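Local coordinates for protein muramidase (Sodiomyces alcalophilus, PDB 6ZM8) that hydrolyses the glycan strands of bacterial peptidoglycan, as a lysozyme of glycoside hydrolase family 25, at residues G4-G9 against G188-W193; W158-A163 against F178-D183. One frame throughout, in Å; residues are numbered along the deposited sequence.

Contact 1: residues G4-G9 against G188-W193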
loop_
_atom_site.group_PDB
_atom_site.type_symbol
_atom_site.label_atom_id
_atom_site.label_comp_id
_atom_site.label_asym_id
_atom_site.label_seq_id
_atom_site.Cartn_x
_atom_site.Cartn_y
_atom_site.Cartn_z
ATOM N N GLY A 4 -5.797 4.908 10.919
ATOM C CA GLY A 4 -6.421 3.956 10.031
ATOM C C GLY A 4 -5.750 2.599 10.206
ATOM O O GLY A 4 -5.045 2.349 11.175
ATOM N N PHE A 5 -6.008 1.697 9.246
ATOM C CA PHE A 5 -5.606 0.310 9.445
ATOM C C PHE A 5 -5.528 -0.388 8.081
ATOM O O PHE A 5 -5.813 0.202 7.043
ATOM C CB PHE A 5 -6.518 -0.409 10.469
ATOM C CG PHE A 5 -7.942 -0.698 10.063
ATOM C CD1 PHE A 5 -8.896 0.311 9.914
ATOM C CD2 PHE A 5 -8.357 -2.008 9.891
ATOM C CE1 PHE A 5 -10.214 0.016 9.621
ATOM C CE2 PHE A 5 -9.683 -2.320 9.611
ATOM C CZ PHE A 5 -10.614 -1.301 9.495
ATOM N N ASP A 6 -5.112 -1.654 8.108
ATOM C CA ASP A 6 -5.108 -2.448 6.886
ATOM C C ASP A 6 -5.384 -3.904 7.238
ATOM O O ASP A 6 -5.119 -4.371 8.346
ATOM C CB ASP A 6 -3.805 -2.293 6.064
ATOM C CG ASP A 6 -2.570 -2.725 6.823
ATOM O OD1 ASP A 6 -2.329 -3.965 6.869
ATOM O OD2 ASP A 6 -1.871 -1.847 7.381
ATOM N N ILE A 7 -5.967 -4.572 6.256
ATOM C CA ILE A 7 -6.468 -5.947 6.382
ATOM C C ILE A 7 -6.245 -6.693 5.068
ATOM O O ILE A 7 -6.069 -6.116 3.989
ATOM C CB ILE A 7 -7.962 -5.966 6.769
ATOM C CG1 ILE A 7 -8.818 -5.242 5.710
ATOM C CG2 ILE A 7 -8.172 -5.404 8.172
ATOM C CD1 ILE A 7 -10.274 -5.081 6.105
ATOM N N SER A 8 -6.310 -8.014 5.205
ATOM C CA SER A 8 -6.221 -8.943 4.080
ATOM C C SER A 8 -7.159 -10.103 4.352
ATOM O O SER A 8 -7.934 -10.102 5.323
ATOM C CB SER A 8 -4.800 -9.444 3.895
ATOM O OG SER A 8 -4.460 -10.327 4.950
ATOM N N GLY A 9 -7.070 -11.145 3.526
ATOM C CA GLY A 9 -7.846 -12.360 3.777
ATOM C C GLY A 9 -7.399 -13.091 5.021
ATOM O O GLY A 9 -8.076 -14.082 5.399
ATOM N N GLY A 188 -8.146 -7.312 14.335
ATOM C CA GLY A 188 -7.278 -8.047 13.441
ATOM C C GLY A 188 -6.802 -7.131 12.307
ATOM O O GLY A 188 -7.596 -6.376 11.740
ATOM N N GLY A 189 -5.525 -7.235 11.988
ATOM C CA GLY A 189 -4.907 -6.412 10.962
ATOM C C GLY A 189 -3.816 -5.547 11.542
ATOM O O GLY A 189 -3.360 -5.739 12.669
ATOM N N ASP A 190 -3.378 -4.589 10.723
ATOM C CA ASP A 190 -2.300 -3.701 11.117
ATOM C C ASP A 190 -2.816 -2.281 11.328
ATOM O O ASP A 190 -3.810 -1.891 10.731
ATOM C CB ASP A 190 -1.186 -3.669 10.058
ATOM C CG ASP A 190 -0.795 -5.079 9.654
ATOM O OD1 ASP A 190 -0.382 -5.853 10.483
ATOM O OD2 ASP A 190 -0.948 -5.411 8.414
ATOM N N SER A 191 -2.119 -1.517 12.173
ATOM C CA SER A 191 -2.512 -0.146 12.456
ATOM C C SER A 191 -1.591 0.835 11.736
ATOM O O SER A 191 -0.376 0.635 11.707
ATOM C CB SER A 191 -2.444 0.153 13.954
ATOM O OG SER A 191 -3.247 -0.776 14.687
ATOM N N ASN A 192 -2.196 1.906 11.216
ATOM C CA ASN A 192 -1.482 2.934 10.478
ATOM C C ASN A 192 -1.822 4.326 11.018
ATOM O O ASN A 192 -2.930 4.601 11.471
ATOM C CB ASN A 192 -1.887 2.931 8.993
ATOM C CG ASN A 192 -1.531 1.606 8.353
ATOM O OD1 ASN A 192 -0.365 1.235 8.299
ATOM N ND2 ASN A 192 -2.551 0.882 7.873
ATOM N N TRP A 193 -0.850 5.227 10.845
ATOM C CA TRP A 193 -1.073 6.670 10.929
ATOM C C TRP A 193 -0.955 7.266 9.544
ATOM O O TRP A 193 -0.036 6.926 8.790
ATOM C CB TRP A 193 -0.035 7.357 11.814
ATOM C CG TRP A 193 -0.052 6.941 13.253
ATOM C CD1 TRP A 193 0.975 6.396 13.952
ATOM C CD2 TRP A 193 -1.151 7.018 14.192
ATOM N NE1 TRP A 193 0.625 6.151 15.252
ATOM C CE2 TRP A 193 -0.692 6.470 15.428
ATOM C CE3 TRP A 193 -2.469 7.474 14.114
ATOM C CZ2 TRP A 193 -1.522 6.367 16.556
ATOM C CZ3 TRP A 193 -3.285 7.366 15.226
ATOM C CH2 TRP A 193 -2.813 6.831 16.425
#
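Asp6 CG sits between its own backbone N and carbonyl carbon (chi1 61°), whereas CG of both Asp190 and Asn192 is anti to the carbonyl carbon, and from these positions the three polar groups converge on one face of an antiparallel pair. The two acids meet obliquely, their carboxylate planes 46° apart, with Asp6 OD1 only 2.5 Å from Asp190 OD2. Asp6 OD2 is held by two amide N-H groups: Asn192 ND2 donates to its anti lone pair at 2.9 Å, the oxygen lying near the amide plane, and Gln180 NE2 supplies the second. Asn192 OD1 accepts from Trp158 NE1, which fixes which end of the amide is turned toward the acid. Asparagine suits this place because it can donate and accept at once.

The backbone ladder beneath is regular. Gly4 and Asn192 exchange two bonds, as do Asp6 and Asp190, while Phe5 and Ser191 form the non-hydrogen-bonded pair between them. Phe5 CB lies 3.1 Å from Asp190 O, and its ring leads away to Phe16 and Ala19 of helix 16-22, an apolar setting fit for phenylalanine. Gly189 must be glycine: at its backbone angles a CB would be jammed against the preceding carbonyl O and would strike Asp6 O. As it is, Gly189 CA lies 3.3 Å from Asp6 O in a CH...O contact.

Strand 190-194 thus meets strand 2-7 antiparallel, closing the (β/α)5(β)3 barrel characteristic of GH25 enzymes, with a buried polar cluster of two acids and neighbouring amides on the face of Asp6 and Asp190.

Contact 2: residues W158-A163 against F178-D183; sequences WIARYA and FWQYND
Trp158 and Phe178 pack edge-to-face at the tight end of this parallel pair: the Phe178 edge points at the face of the five-membered ring of Trp158, with planes 62° apart and the centroids of these two rings 5.6 Å apart. With CG anti to the backbone N (chi1 -179°), the indole of Trp158 is carried along the strand pair, and its CD1 lies 3.4 Å from Phe178 CB. On the side of the sheet that carries Trp158 and Phe178, Gln180 CB lies 3.7 Å from Trp158 NE1, which donates to Asn192 OD1. Large aromatic groups suit this buried stretch, where Tyr28 and Phe26 add further rings. Ile159 N bonds to Phe178 O, Gln180 N to Ile159 O and Arg161 N to Gln180 O, the usual parallel ladder.

On the other face Trp179 lays its indole edge against the chain leaving strand 157-160. Trp179 NE1 donates in plane to a lone pair of Arg161 O at 2.9 Å, and Trp179 CZ2 reaches Ala163 O at 3.4 Å. An alanine in place of Trp179 would probably leave Arg161 O without its indole N-H and open a gap beside Ala163, letting the turn shift.

Toward solvent, the Arg161 chain leads outward from this close packing, NH1 bonding to Ser165 O. Tyr162, centre of an inverse gamma turn, is exposed yet well packed against 180-183: Asn182 C lies 3.8 Å above the centre of the Tyr162 ring, and Tyr162 CE2 meets Asp183 CB at 3.6 Å. Tyr162 OH donates to Gln180 OE1 at 2.7 Å, from well above the amide plane. Tyr135 OH also bonds to OE1, so glutamine's long arm ties Tyr162 to the barrel interior.

Strands 157-160 and 178-182 belong to the last three strands of the GH25 (β/α)5(β)3 barrel, joined by loops without helices.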
loop_
_atom_site.group_PDB
_atom_site.type_symbol
_atom_site.label_atom_id
_atom_site.label_comp_id
_atom_site.label_asym_id
_atom_site.label_seq_id
_atom_site.Cartn_x
_atom_site.Cartn_y
_atom_site.Cartn_z
ATOM N N TRP A 158 4.538 4.591 2.382
ATOM C CA TRP A 158 3.861 3.870 3.466
ATOM C C TRP A 158 4.952 2.994 4.113
ATOM O O TRP A 158 5.341 1.967 3.565
ATOM C CB TRP A 158 2.699 3.072 2.902
ATOM C CG TRP A 158 1.890 2.303 3.886
ATOM C CD1 TRP A 158 1.970 2.282 5.248
ATOM C CD2 TRP A 158 0.822 1.404 3.532
ATOM N NE1 TRP A 158 1.028 1.406 5.771
ATOM C CE2 TRP A 158 0.323 0.853 4.731
ATOM C CE3 TRP A 158 0.301 0.968 2.305
ATOM C CZ2 TRP A 158 -0.669 -0.131 4.746
ATOM C CZ3 TRP A 158 -0.664 -0.032 2.309
ATOM C CH2 TRP A 158 -1.137 -0.566 3.523
ATOM N N ILE A 159 5.488 3.485 5.224
ATOM C CA ILE A 159 6.646 2.843 5.851
ATOM C C ILE A 159 6.175 1.956 6.997
ATOM O O ILE A 159 5.290 2.362 7.755
ATOM C CB ILE A 159 7.650 3.916 6.315
ATOM C CG1 ILE A 159 9.018 3.333 6.652
ATOM C CG2 ILE A 159 7.122 4.792 7.454
ATOM C CD1 ILE A 159 9.743 2.753 5.457
ATOM N N ALA A 160 6.806 0.804 7.153
ATOM C CA ALA A 160 6.476 -0.098 8.250
ATOM C C ALA A 160 7.638 -0.143 9.257
ATOM O O ALA A 160 8.777 -0.427 8.887
ATOM C CB ALA A 160 6.158 -1.482 7.761
ATOM N N ARG A 161 7.292 0.075 10.529
ATOM C CA ARG A 161 8.252 -0.101 11.628
ATOM C C ARG A 161 7.431 -0.156 12.924
ATOM O O ARG A 161 6.793 0.845 13.287
ATOM C CB ARG A 161 9.268 1.021 11.717
ATOM C CG ARG A 161 10.322 0.741 12.790
ATOM C CD ARG A 161 11.201 1.918 13.080
ATOM N NE ARG A 161 12.313 1.546 13.905
ATOM C CZ ARG A 161 12.840 2.330 14.792
ATOM N NH1 ARG A 161 12.338 3.481 15.167
ATOM N NH2 ARG A 161 13.976 1.987 15.348
ATOM N N TYR A 162 7.455 -1.285 13.594
ATOM C CA TYR A 162 6.625 -1.454 14.798
ATOM C C TYR A 162 7.494 -1.073 15.992
ATOM O O TYR A 162 8.205 -1.896 16.583
ATOM C CB TYR A 162 6.066 -2.870 14.919
ATOM C CG TYR A 162 5.283 -3.351 13.727
ATOM C CD1 TYR A 162 4.840 -2.485 12.705
ATOM C CD2 TYR A 162 5.006 -4.685 13.591
ATOM C CE1 TYR A 162 4.177 -2.974 11.602
ATOM C CE2 TYR A 162 4.344 -5.189 12.486
ATOM C CZ TYR A 162 3.945 -4.329 11.474
ATOM O OH TYR A 162 3.313 -4.866 10.400
ATOM N N ALA A 163 7.479 0.220 16.293
ATOM C CA ALA A 163 8.355 0.833 17.272
ATOM C C ALA A 163 7.715 2.120 17.740
ATOM O O ALA A 163 6.719 2.582 17.182
ATOM C CB ALA A 163 9.737 1.115 16.705
ATOM N N PHE A 178 2.017 7.355 5.119
ATOM C CA PHE A 178 1.435 6.439 6.095
ATOM C C PHE A 178 2.591 5.754 6.846
ATOM O O PHE A 178 3.638 5.486 6.261
ATOM C CB PHE A 178 0.582 5.359 5.407
ATOM C CG PHE A 178 -0.592 5.911 4.626
ATOM C CD1 PHE A 178 -1.753 6.299 5.279
ATOM C CD2 PHE A 178 -0.524 6.016 3.239
ATOM C CE1 PHE A 178 -2.847 6.753 4.551
ATOM C CE2 PHE A 178 -1.607 6.485 2.519
ATOM C CZ PHE A 178 -2.777 6.845 3.178
ATOM N N TRP A 179 2.321 5.408 8.103
ATOM C CA TRP A 179 3.262 4.654 8.941
ATOM C C TRP A 179 2.487 3.502 9.567
ATOM O O TRP A 179 1.534 3.721 10.331
ATOM C CB TRP A 179 3.858 5.556 10.031
ATOM C CG TRP A 179 4.667 4.834 11.072
ATOM C CD1 TRP A 179 5.294 3.624 11.017
ATOM C CD2 TRP A 179 4.880 5.340 12.411
ATOM N NE1 TRP A 179 5.902 3.345 12.205
ATOM C CE2 TRP A 179 5.645 4.361 13.093
ATOM C CE3 TRP A 179 4.500 6.496 13.096
ATOM C CZ2 TRP A 179 5.983 4.477 14.441
ATOM C CZ3 TRP A 179 4.833 6.625 14.414
ATOM C CH2 TRP A 179 5.559 5.618 15.078
ATOM N N GLN A 180 2.875 2.274 9.204
ATOM C CA GLN A 180 2.326 1.061 9.811
ATOM C C GLN A 180 3.156 0.791 11.080
ATOM O O GLN A 180 4.328 0.443 10.997
ATOM C CB GLN A 180 2.425 -0.117 8.857
ATOM C CG GLN A 180 1.521 -1.273 9.290
ATOM C CD GLN A 180 1.768 -2.451 8.369
ATOM O OE1 GLN A 180 2.863 -3.050 8.416
ATOM N NE2 GLN A 180 0.834 -2.745 7.492
ATOM N N TYR A 181 2.508 0.988 12.232
ATOM C CA TYR A 181 3.220 1.041 13.507
ATOM C C TYR A 181 2.922 -0.151 14.424
ATOM O O TYR A 181 3.613 -0.302 15.423
ATOM C CB TYR A 181 3.003 2.384 14.221
ATOM C CG TYR A 181 1.587 2.622 14.677
ATOM C CD1 TYR A 181 0.611 3.118 13.805
ATOM C CD2 TYR A 181 1.212 2.369 15.987
ATOM C CE1 TYR A 181 -0.699 3.327 14.234
ATOM C CE2 TYR A 181 -0.080 2.581 16.424
ATOM C CZ TYR A 181 -1.048 3.037 15.538
ATOM O OH TYR A 181 -2.324 3.187 16.005
ATOM N N ASN A 182 1.950 -1.000 14.074
ATOM C CA ASN A 182 1.807 -2.278 14.757
ATOM C C ASN A 182 1.035 -3.226 13.839
ATOM O O ASN A 182 0.463 -2.814 12.839
ATOM C CB ASN A 182 1.167 -2.139 16.163
ATOM C CG ASN A 182 -0.279 -1.715 16.136
ATOM O OD1 ASN A 182 -1.107 -2.292 15.415
ATOM N ND2 ASN A 182 -0.613 -0.722 16.943
ATOM N N ASP A 183 1.059 -4.503 14.237
ATOM C CA ASP A 183 0.266 -5.556 13.611
ATOM C C ASP A 183 -0.838 -6.054 14.545
ATOM O O ASP A 183 -1.193 -7.257 14.528
ATOM C CB ASP A 183 1.112 -6.678 13.064
ATOM C CG ASP A 183 1.970 -7.397 14.076
ATOM O OD1 ASP A 183 1.903 -7.085 15.256
ATOM O OD2 ASP A 183 2.716 -8.314 13.656
#

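Contact 1 is the more deeply buried of the two, while contact 2 runs from a buried aromatic end to exposed turns. Strands 178-182 and 190-194 are neighbours in one sheet, so the contacts share a wall of the barrel, their centres about 10 Å apart. Their pairing differs: contact 1 is antiparallel and joins the start of the chain to its last strand, whereas contact 2 is parallel and local in sequence. Their chemistry differs with place in the fold: buried polar groups gather on the Asp6 side of contact 1, whereas aromatic rings and exposed turns dominate contact 2. Asn182 of contact 2 probably hydrogen-bonds to Ser191 of contact 1, coupling the two.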